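Local coordinates for B-type Cna protein (Enterococcus faecium, PDB 6FWY) that is of unknown function but, as an LPXTG-anchored surface protein with a thioester domain, probably helps attach the bacterium to host targets, at residues 12-17 / 58-63; 17-22 / 39-44; 24-29 / 121-126. One frame throughout, in Å; residues are numbered along the deposited sequence.

Contact 1: residues 12-17 / 58-63; sequences AKFIET and PSPTGS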
loop_
_atom_site.group_PDB
_atom_site.type_symbol
_atom_site.label_atom_id
_atom_site.label_comp_id
_atom_site.label_asym_id
_atom_site.label_seq_id
_atom_site.Cartn_x
_atom_site.Cartn_y
_atom_site.Cartn_z
ATOM N N ALA A 12 11.877 7.879 -8.693
ATOM C CA ALA A 12 12.300 6.481 -8.619
ATOM C C ALA A 12 13.313 6.212 -9.728
ATOM O O ALA A 12 13.274 6.821 -10.790
ATOM C CB ALA A 12 11.115 5.518 -8.740
ATOM N N LYS A 13 14.246 5.311 -9.437
ATOM C CA LYS A 13 15.332 4.922 -10.330
ATOM C C LYS A 13 15.218 3.420 -10.509
ATOM O O LYS A 13 15.133 2.674 -9.528
ATOM C CB LYS A 13 16.686 5.258 -9.685
ATOM C CG LYS A 13 17.908 4.584 -10.307
ATOM C CD LYS A 13 18.681 5.464 -11.295
ATOM C CE LYS A 13 20.143 5.034 -11.394
ATOM N NZ LYS A 13 20.728 5.539 -12.669
ATOM N N PHE A 14 15.251 2.994 -11.766
ATOM C CA PHE A 14 15.040 1.590 -12.096
ATOM C C PHE A 14 16.271 0.976 -12.748
ATOM O O PHE A 14 17.040 1.654 -13.441
ATOM C CB PHE A 14 13.831 1.436 -13.006
ATOM C CG PHE A 14 12.552 1.908 -12.385
ATOM C CD1 PHE A 14 11.824 1.077 -11.517
ATOM C CD2 PHE A 14 12.052 3.175 -12.666
ATOM C CE1 PHE A 14 10.641 1.506 -10.953
ATOM C CE2 PHE A 14 10.866 3.618 -12.089
ATOM C CZ PHE A 14 10.171 2.779 -11.222
ATOM N N ILE A 15 16.416 -0.327 -12.544
ATOM C CA ILE A 15 17.609 -1.080 -12.924
ATOM C C ILE A 15 17.111 -2.377 -13.529
ATOM O O ILE A 15 16.197 -2.985 -12.992
ATOM C CB ILE A 15 18.454 -1.402 -11.676
ATOM C CG1 ILE A 15 18.949 -0.114 -11.002
ATOM C CG2 ILE A 15 19.642 -2.283 -12.046
ATOM C CD1 ILE A 15 19.336 -0.279 -9.544
ATOM N N GLU A 16 17.721 -2.801 -14.628
ATOM C CA GLU A 16 17.417 -4.093 -15.280
ATOM C C GLU A 16 17.953 -5.246 -14.443
ATOM O O GLU A 16 19.065 -5.146 -13.909
ATOM C CB GLU A 16 18.085 -4.158 -16.652
ATOM C CG GLU A 16 17.613 -3.101 -17.679
ATOM C CD GLU A 16 16.417 -3.535 -18.493
ATOM O OE1 GLU A 16 15.530 -4.247 -17.948
ATOM O OE2 GLU A 16 16.329 -3.176 -19.686
ATOM N N THR A 17 17.183 -6.323 -14.307
ATOM C CA THR A 17 17.648 -7.530 -13.590
ATOM C C THR A 17 18.464 -8.486 -14.461
ATOM O O THR A 17 19.135 -9.370 -13.939
ATOM C CB THR A 17 16.469 -8.366 -13.035
ATOM O OG1 THR A 17 15.693 -8.894 -14.122
ATOM C CG2 THR A 17 15.585 -7.533 -12.139
ATOM N N PRO A 58 10.218 1.783 -24.535
ATOM C CA PRO A 58 11.280 1.001 -23.899
ATOM C C PRO A 58 11.308 1.093 -22.356
ATOM O O PRO A 58 10.762 2.022 -21.771
ATOM C CB PRO A 58 12.548 1.625 -24.489
ATOM C CG PRO A 58 12.154 3.021 -24.767
ATOM C CD PRO A 58 10.771 2.918 -25.284
ATOM N N SER A 59 11.955 0.111 -21.733
ATOM C CA SER A 59 12.128 0.042 -20.273
ATOM C C SER A 59 12.785 1.299 -19.691
ATOM O O SER A 59 13.645 1.875 -20.331
ATOM C CB SER A 59 12.947 -1.203 -19.890
ATOM O OG SER A 59 14.384 -1.087 -20.149
ATOM N N PRO A 60 12.378 1.708 -18.479
ATOM C CA PRO A 60 12.838 3.000 -17.945
ATOM C C PRO A 60 14.174 2.853 -17.158
ATOM O O PRO A 60 14.242 3.194 -15.992
ATOM C CB PRO A 60 11.688 3.389 -17.023
ATOM C CG PRO A 60 11.221 2.078 -16.482
ATOM C CD PRO A 60 11.499 1.012 -17.512
ATOM N N THR A 61 15.207 2.387 -17.851
ATOM C CA THR A 61 16.496 2.008 -17.287
ATOM C C THR A 61 17.653 2.535 -18.137
ATOM O O THR A 61 17.488 2.903 -19.305
ATOM C CB THR A 61 16.635 0.463 -17.221
ATOM O OG1 THR A 61 16.299 -0.127 -18.502
ATOM C CG2 THR A 61 15.700 -0.122 -16.169
ATOM N N GLY A 62 18.842 2.560 -17.532
ATOM C CA GLY A 62 20.054 3.107 -18.163
ATOM C C GLY A 62 20.265 4.587 -17.875
ATOM O O GLY A 62 19.474 5.209 -17.197
ATOM N N SER A 63 21.357 5.142 -18.393
ATOM C CA SER A 63 21.749 6.536 -18.127
ATOM C C SER A 63 20.799 7.567 -18.748
ATOM O O SER A 63 20.573 8.625 -18.180
ATOM C CB SER A 63 23.190 6.777 -18.596
ATOM O OG SER A 63 23.409 6.265 -19.892
HETATM O O HOH W 1 15.393 4.655 -13.951
#
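Glu-16 meets two hydroxyls with one oxygen, and the two hydroxyls also meet each other. Ser-59 OG donates to Glu-16 OE2 at 2.9 Å, coming from above the carboxylate plane, 62° out of it. Thr-61 OG1 lies 3.3 Å from Glu-16 OE2, a weak bond at most, and 2.7 Å from Ser-59 OG. The Glu-16 chain bends at chi2 (-88°), which swings CD over toward the two hydroxyls. The Glu-16 and Thr-61 side chains cross at about a right angle, with Glu-16 CG 3.4 Å from Thr-61 OG1.

The methyl of Thr-61 turns the other way. Thr-61 CG2 packs 3.5 Å from Phe-14 O, against the strand backbone. A water bridges the backbones of Phe-14 and Pro-60. It accepts from Phe-14 N at 2.7 Å and is placed to donate to Pro-60 O at 2.8 Å. Beside this bridge the Phe-14 ring and the Pro-60 ring make a looser apolar contact, with Phe-14 CD2 4.1 Å from Pro-60 CG. Both side chains are buried. Phe-14 and Pro-60 each also touch Phe-42 and Ala-258, and the Phe-14 and Phe-42 rings are roughly perpendicular.

Pro-60 is the centre of an inverse gamma turn, which brings Ser-59 and Thr-61 to the same carboxylate. This inverse gamma turn sets the loop before helix 62-65 against strand 11-21 of the large antiparallel sheet.

Contact 2: residues 17-22 / 39-44; sequences TGVKTD and SSQFKD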
loop_
_atom_site.group_PDB
_atom_site.type_symbol
_atom_site.label_atom_id
_atom_site.label_comp_id
_atom_site.label_asym_id
_atom_site.label_seq_id
_atom_site.Cartn_x
_atom_site.Cartn_y
_atom_site.Cartn_z
ATOM N N THR A 17 17.183 -6.323 -14.307
ATOM C CA THR A 17 17.648 -7.530 -13.590
ATOM C C THR A 17 18.464 -8.486 -14.461
ATOM O O THR A 17 19.135 -9.370 -13.939
ATOM C CB THR A 17 16.469 -8.366 -13.035
ATOM O OG1 THR A 17 15.693 -8.894 -14.122
ATOM C CG2 THR A 17 15.585 -7.533 -12.139
ATOM N N GLY A 18 18.374 -8.347 -15.772
ATOM C CA GLY A 18 18.948 -9.299 -16.725
ATOM C C GLY A 18 17.925 -10.289 -17.271
ATOM O O GLY A 18 18.224 -10.998 -18.200
ATOM N N VAL A 19 16.747 -10.377 -16.663
ATOM C CA VAL A 19 15.683 -11.228 -17.169
ATOM C C VAL A 19 14.921 -10.533 -18.310
ATOM O O VAL A 19 14.503 -9.386 -18.186
ATOM C CB VAL A 19 14.700 -11.650 -16.054
ATOM C CG1 VAL A 19 13.498 -12.413 -16.633
ATOM C CG2 VAL A 19 15.430 -12.478 -14.978
ATOM N N LYS A 20 14.759 -11.229 -19.416
ATOM C CA LYS A 20 13.967 -10.703 -20.535
ATOM C C LYS A 20 13.347 -11.833 -21.321
ATOM O O LYS A 20 13.818 -12.974 -21.281
ATOM C CB LYS A 20 14.750 -9.805 -21.492
ATOM C CG LYS A 20 15.580 -8.729 -20.882
ATOM C CD LYS A 20 16.484 -8.066 -21.905
ATOM C CE LYS A 20 17.266 -6.968 -21.182
ATOM N NZ LYS A 20 18.044 -6.133 -22.146
ATOM N N THR A 21 12.299 -11.469 -22.042
ATOM C CA THR A 21 11.568 -12.411 -22.875
ATOM C C THR A 21 10.995 -11.704 -24.099
ATOM O O THR A 21 10.661 -10.523 -24.058
ATOM C CB THR A 21 10.429 -13.103 -22.097
ATOM O OG1 THR A 21 9.752 -14.026 -22.948
ATOM C CG2 THR A 21 9.414 -12.108 -21.567
ATOM N N ASP A 22 10.850 -12.476 -25.181
ATOM C CA ASP A 22 10.128 -12.026 -26.367
ATOM C C ASP A 22 8.607 -12.151 -26.198
ATOM O O ASP A 22 7.835 -11.742 -27.099
ATOM C CB ASP A 22 10.641 -12.777 -27.619
ATOM C CG ASP A 22 10.632 -14.290 -27.469
ATOM O OD1 ASP A 22 10.104 -14.826 -26.468
ATOM O OD2 ASP A 22 11.191 -14.958 -28.351
ATOM N N SER A 39 9.454 -7.788 -23.295
ATOM C CA SER A 39 9.674 -7.062 -22.056
ATOM C C SER A 39 11.001 -7.420 -21.404
ATOM O O SER A 39 11.548 -8.518 -21.608
ATOM C CB SER A 39 8.549 -7.318 -21.065
ATOM O OG SER A 39 8.495 -6.278 -20.113
ATOM N N SER A 40 11.487 -6.460 -20.618
ATOM C CA SER A 40 12.673 -6.627 -19.777
ATOM C C SER A 40 12.275 -6.443 -18.319
ATOM O O SER A 40 11.620 -5.468 -17.969
ATOM C CB SER A 40 13.711 -5.579 -20.120
ATOM O OG SER A 40 14.241 -5.774 -21.403
ATOM N N GLN A 41 12.692 -7.370 -17.472
ATOM C CA GLN A 41 12.382 -7.272 -16.050
ATOM C C GLN A 41 13.286 -6.199 -15.399
ATOM O O GLN A 41 14.498 -6.135 -15.658
ATOM C CB GLN A 41 12.572 -8.624 -15.384
ATOM C CG GLN A 41 12.039 -8.724 -13.963
ATOM C CD GLN A 41 12.360 -10.066 -13.338
ATOM O OE1 GLN A 41 11.495 -10.944 -13.220
ATOM N NE2 GLN A 41 13.614 -10.256 -13.005
ATOM N N PHE A 42 12.671 -5.351 -14.580
ATOM C CA PHE A 42 13.383 -4.318 -13.849
ATOM C C PHE A 42 12.858 -4.146 -12.413
ATOM O O PHE A 42 11.729 -4.550 -12.087
ATOM C CB PHE A 42 13.350 -2.985 -14.603
ATOM C CG PHE A 42 11.973 -2.400 -14.767
ATOM C CD1 PHE A 42 11.139 -2.818 -15.818
ATOM C CD2 PHE A 42 11.494 -1.430 -13.882
ATOM C CE1 PHE A 42 9.888 -2.268 -15.978
ATOM C CE2 PHE A 42 10.232 -0.876 -14.039
ATOM C CZ PHE A 42 9.430 -1.298 -15.086
ATOM N N LYS A 43 13.724 -3.537 -11.580
ATOM C CA LYS A 43 13.469 -3.267 -10.183
ATOM C C LYS A 43 13.793 -1.809 -9.912
ATOM O O LYS A 43 14.636 -1.219 -10.599
ATOM C CB LYS A 43 14.435 -4.056 -9.289
ATOM C CG LYS A 43 14.298 -5.566 -9.313
ATOM C CD LYS A 43 15.477 -6.230 -8.594
ATOM C CE LYS A 43 15.031 -7.352 -7.661
ATOM N NZ LYS A 43 16.147 -7.775 -6.750
ATOM N N ASP A 44 13.186 -1.243 -8.870
ATOM C CA ASP A 44 13.590 0.077 -8.411
ATOM C C ASP A 44 14.876 -0.080 -7.575
ATOM O O ASP A 44 15.322 -1.205 -7.338
ATOM C CB ASP A 44 12.432 0.816 -7.720
ATOM C CG ASP A 44 12.236 0.420 -6.237
ATOM O OD1 ASP A 44 12.780 -0.617 -5.773
ATOM O OD2 ASP A 44 11.519 1.173 -5.527
HETATM O O HOH W 2 16.276 -7.191 -17.376
#
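Thr-17 OG1 accepts two hydrogen bonds. Gln-41 NE2 gives to it at 2.7 Å, with OG1 lying 21° out of the Gln-41 amide plane. Val-19 N reaches it at 3.1 Å from two residues further along the same segment. The hydroxyl also makes a weak bond as donor to Gln-41 O. In Gln-41, chi1 of -169° sets CG anti to the backbone N, and chi2 carries CD on in an extended line. NE2 ends beside Thr-17 OG1 and Val-19 CG2.

Both the N and the O of Gln-41 pair with segment 17-22. Gln-41 O takes Thr-17 N at 3.0 Å, and Gln-41 N gives to Val-19 O at 2.8 Å. The bond from Val-19 N to Thr-17 OG1 closes an ST turn. It spans Gly-18, where the chain turns a corner and strand 11-21 is interrupted. Gly-18 N is satisfied by a water, which accepts from it at 2.9 Å. The water is placed to donate to Val-19 O and Gln-41 O, joining the two backbones at the corner, though it has more acceptors nearby than protons. Thr-17 N remains the firm donor to Gln-41 O.

Beyond the corner, regular antiparallel pairing resumes. Thr-21 and Ser-39 form a hydrogen-bonded pair: Thr-21 N to Ser-39 O and Ser-39 N to Thr-21 O are both 3.1 Å and nearly straight. Thr-21 OG1 is held by Gly-23 N. Trp-103 of helix 99-113 touches the side chains of Thr-21, Ser-39 and Gln-41.

Lys-20 and Ser-40, the neighbouring non-hydrogen-bonded pair, point to the other face. The aliphatic part of Lys-20 passes Ser-40 OG, with Lys-20 CD at 3.2 Å. At the opposite end of the contact, Thr-17 CG2 packs on Lys-43 CG at 3.7 Å, the two side chains crossing at about a right angle.

Contact 3: residues 24-29 / 121-126; sequences YIRVNM and QIVWSH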
loop_
_atom_site.group_PDB
_atom_site.type_symbol
_atom_site.label_atom_id
_atom_site.label_comp_id
_atom_site.label_asym_id
_atom_site.label_seq_id
_atom_site.Cartn_x
_atom_site.Cartn_y
_atom_site.Cartn_z
ATOM N N TYR A 24 5.155 -14.578 -24.346
ATOM C CA TYR A 24 4.456 -15.858 -24.527
ATOM C C TYR A 24 3.110 -15.721 -25.255
ATOM O O TYR A 24 2.421 -16.713 -25.466
ATOM C CB TYR A 24 4.202 -16.468 -23.152
ATOM C CG TYR A 24 5.470 -16.839 -22.461
ATOM C CD1 TYR A 24 6.147 -15.910 -21.685
ATOM C CD2 TYR A 24 6.008 -18.115 -22.596
ATOM C CE1 TYR A 24 7.339 -16.243 -21.065
ATOM C CE2 TYR A 24 7.180 -18.460 -21.955
ATOM C CZ TYR A 24 7.826 -17.521 -21.183
ATOM O OH TYR A 24 8.994 -17.878 -20.577
ATOM N N ILE A 25 2.766 -14.484 -25.598
ATOM C CA ILE A 25 1.531 -14.110 -26.258
ATOM C C ILE A 25 1.853 -13.036 -27.284
ATOM O O ILE A 25 2.949 -12.505 -27.315
ATOM C CB ILE A 25 0.450 -13.593 -25.252
ATOM C CG1 ILE A 25 0.874 -12.315 -24.526
ATOM C CG2 ILE A 25 0.102 -14.676 -24.225
ATOM C CD1 ILE A 25 0.536 -11.009 -25.205
ATOM N N ARG A 26 0.867 -12.724 -28.115
ATOM C CA ARG A 26 0.926 -11.588 -29.029
ATOM C C ARG A 26 -0.379 -10.830 -28.854
ATOM O O ARG A 26 -1.276 -11.305 -28.162
ATOM C CB ARG A 26 1.128 -12.065 -30.475
ATOM C CG ARG A 26 2.456 -12.769 -30.676
ATOM C CD ARG A 26 2.570 -13.495 -31.985
ATOM N NE ARG A 26 1.746 -14.701 -32.017
ATOM C CZ ARG A 26 1.451 -15.390 -33.128
ATOM N NH1 ARG A 26 1.929 -15.018 -34.296
ATOM N NH2 ARG A 26 0.692 -16.473 -33.049
ATOM N N VAL A 27 -0.475 -9.653 -29.467
ATOM C CA VAL A 27 -1.673 -8.839 -29.377
ATOM C C VAL A 27 -2.039 -8.285 -30.750
ATOM O O VAL A 27 -1.189 -7.652 -31.417
ATOM C CB VAL A 27 -1.524 -7.654 -28.408
ATOM C CG1 VAL A 27 -2.819 -6.866 -28.299
ATOM C CG2 VAL A 27 -1.073 -8.121 -27.022
ATOM N N ASN A 28 -3.302 -8.510 -31.138
ATOM C CA ASN A 28 -3.913 -7.801 -32.247
ATOM C C ASN A 28 -4.136 -6.349 -31.852
ATOM O O ASN A 28 -5.071 -6.001 -31.146
ATOM C CB ASN A 28 -5.255 -8.443 -32.673
ATOM C CG ASN A 28 -5.077 -9.845 -33.228
ATOM O OD1 ASN A 28 -4.100 -10.137 -33.909
ATOM N ND2 ASN A 28 -6.019 -10.716 -32.919
ATOM N N MET A 29 -3.209 -5.511 -32.284
ATOM C CA MET A 29 -3.260 -4.093 -32.057
ATOM C C MET A 29 -3.962 -3.481 -33.241
ATOM O O MET A 29 -3.956 -4.072 -34.314
ATOM C CB MET A 29 -1.833 -3.546 -31.937
ATOM C CG MET A 29 -1.200 -3.894 -30.599
ATOM S SD MET A 29 -2.036 -3.292 -29.103
ATOM C CE MET A 29 -1.267 -1.686 -28.828
ATOM N N GLN A 121 -8.135 -8.650 -27.363
ATOM C CA GLN A 121 -7.026 -8.488 -28.314
ATOM C C GLN A 121 -5.856 -9.476 -28.107
ATOM O O GLN A 121 -5.022 -9.630 -28.991
ATOM C CB GLN A 121 -6.495 -7.059 -28.286
ATOM C CG GLN A 121 -7.484 -5.979 -28.702
ATOM C CD GLN A 121 -6.962 -4.588 -28.344
ATOM O OE1 GLN A 121 -7.475 -3.961 -27.422
ATOM N NE2 GLN A 121 -5.910 -4.129 -29.042
ATOM N N ILE A 122 -5.788 -10.144 -26.962
ATOM C CA ILE A 122 -4.668 -11.049 -26.691
ATOM C C ILE A 122 -4.744 -12.302 -27.557
ATOM O O ILE A 122 -5.747 -12.976 -27.545
ATOM C CB ILE A 122 -4.570 -11.421 -25.194
ATOM C CG1 ILE A 122 -4.336 -10.163 -24.344
ATOM C CG2 ILE A 122 -3.405 -12.388 -24.968
ATOM C CD1 ILE A 122 -4.470 -10.366 -22.845
ATOM N N VAL A 123 -3.672 -12.583 -28.292
ATOM C CA VAL A 123 -3.481 -13.835 -29.041
ATOM C C VAL A 123 -2.661 -14.812 -28.184
ATOM O O VAL A 123 -1.486 -14.560 -27.894
ATOM C CB VAL A 123 -2.797 -13.584 -30.426
ATOM C CG1 VAL A 123 -2.575 -14.878 -31.192
ATOM C CG2 VAL A 123 -3.645 -12.646 -31.264
ATOM N N TRP A 124 -3.269 -15.929 -27.804
ATOM C CA TRP A 124 -2.687 -16.854 -26.821
ATOM C C TRP A 124 -1.779 -17.869 -27.481
ATOM O O TRP A 124 -2.004 -19.075 -27.394
ATOM C CB TRP A 124 -3.789 -17.530 -26.003
ATOM C CG TRP A 124 -4.536 -16.537 -25.183
ATOM C CD1 TRP A 124 -5.756 -15.983 -25.471
ATOM C CD2 TRP A 124 -4.087 -15.918 -23.965
ATOM N NE1 TRP A 124 -6.099 -15.084 -24.492
ATOM C CE2 TRP A 124 -5.095 -15.016 -23.562
ATOM C CE3 TRP A 124 -2.934 -16.050 -23.176
ATOM C CZ2 TRP A 124 -4.996 -14.255 -22.403
ATOM C CZ3 TRP A 124 -2.822 -15.282 -22.025
ATOM C CH2 TRP A 124 -3.851 -14.392 -21.643
ATOM N N SER A 125 -0.743 -17.364 -28.140
ATOM C CA SER A 125 0.251 -18.196 -28.819
ATOM C C SER A 125 1.392 -17.300 -29.271
ATOM O O SER A 125 1.207 -16.099 -29.492
ATOM C CB SER A 125 -0.349 -18.942 -30.035
ATOM O OG SER A 125 -0.741 -18.024 -31.042
ATOM N N HIS A 126 2.572 -17.896 -29.386
ATOM C CA HIS A 126 3.792 -17.209 -29.811
ATOM C C HIS A 126 4.704 -18.231 -30.521
ATOM O O HIS A 126 4.877 -19.352 -30.024
ATOM C CB HIS A 126 4.486 -16.609 -28.591
ATOM C CG HIS A 126 5.608 -15.670 -28.932
ATOM N ND1 HIS A 126 5.488 -14.305 -28.820
ATOM C CD2 HIS A 126 6.854 -15.901 -29.399
ATOM C CE1 HIS A 126 6.614 -13.740 -29.213
ATOM N NE2 HIS A 126 7.450 -14.686 -29.586
#
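A short antiparallel ladder joins strand 26-29 to strand 122-123, with Arg-26 and Val-123 as its hydrogen-bonded pair. Arg-26 N gives to Val-123 O at 3.0 Å, in the carbonyl plane. Val-123 N returns a bond to Arg-26 O at 2.7 Å. Further along, Asn-28 N gives to Gln-121 O at 3.0 Å.

Beyond the ladder the Gln-121 side chain adds a bond to the strand backbone. Its NE2 gives to Asn-28 O at 2.9 Å, with that oxygen in the plane of the Gln-121 amide. The other end of the amide, OE1, takes Lys-118 N. Asn-28 OD1 is likewise held by Asn-34 N, while Asn-28 ND2 lies against the Val-123 CG2 methyl.

Trp-124 is the centre of an inverse gamma turn, and past it Ser-125 is gripped side-on by the Arg-26 guanidinium. Arg-26 NE gives to Ser-125 O at 2.9 Å, from 43° above the carbonyl plane. Arg-26 NH2 gives to Ser-125 OG, also at 2.9 Å and in the guanidinium plane. Two bonds to two different atoms fix the rotation of the group. The chain gets there by a bend at chi3 (-72°), which sets NE.

The next residue adds a weak bond from His-126 ND1 to Ile-25 O, 3.5 Å long, with the oxygen at the ring edge. Arg-26 CG approaches the same ND1 as the two side chains cross obliquely.

Apolar packing lies on the side of Val-27 and Ile-122. Ile-122 CG2 sits over the centre of one face of the Trp-124 ring, and Ile-25 CG2 comes within 3.5 Å of Trp-124 CE3. Ile-25 also touches Tyr-104 and Leu-108 of helix 99-113. Trp-124 makes a cation-pi contact with Lys-138.

Contacts 1 and 2 are close neighbours, with centres about 9 Å apart, and share Thr-17 on strand 11-21. Ile-15 N probably bonds to Lys-43 O at 2.8 Å, continuing the pairing of strands 11-21 and 32-44 from one into the other. Contact 3 lies further along the same antiparallel sheet. Its centre is about 19 Å from that of contact 2 and about 25 Å from that of contact 1. Contacts 2 and 3 still touch, where Asp-22 O packs 3.2 Å from His-126 CE1. Bound tetraethylene glycol, probably from crystallisation, lies about 6 Å from the Thr-21 side chain in contact 2 and about 5 Å from that of Tyr-24 in contact 3.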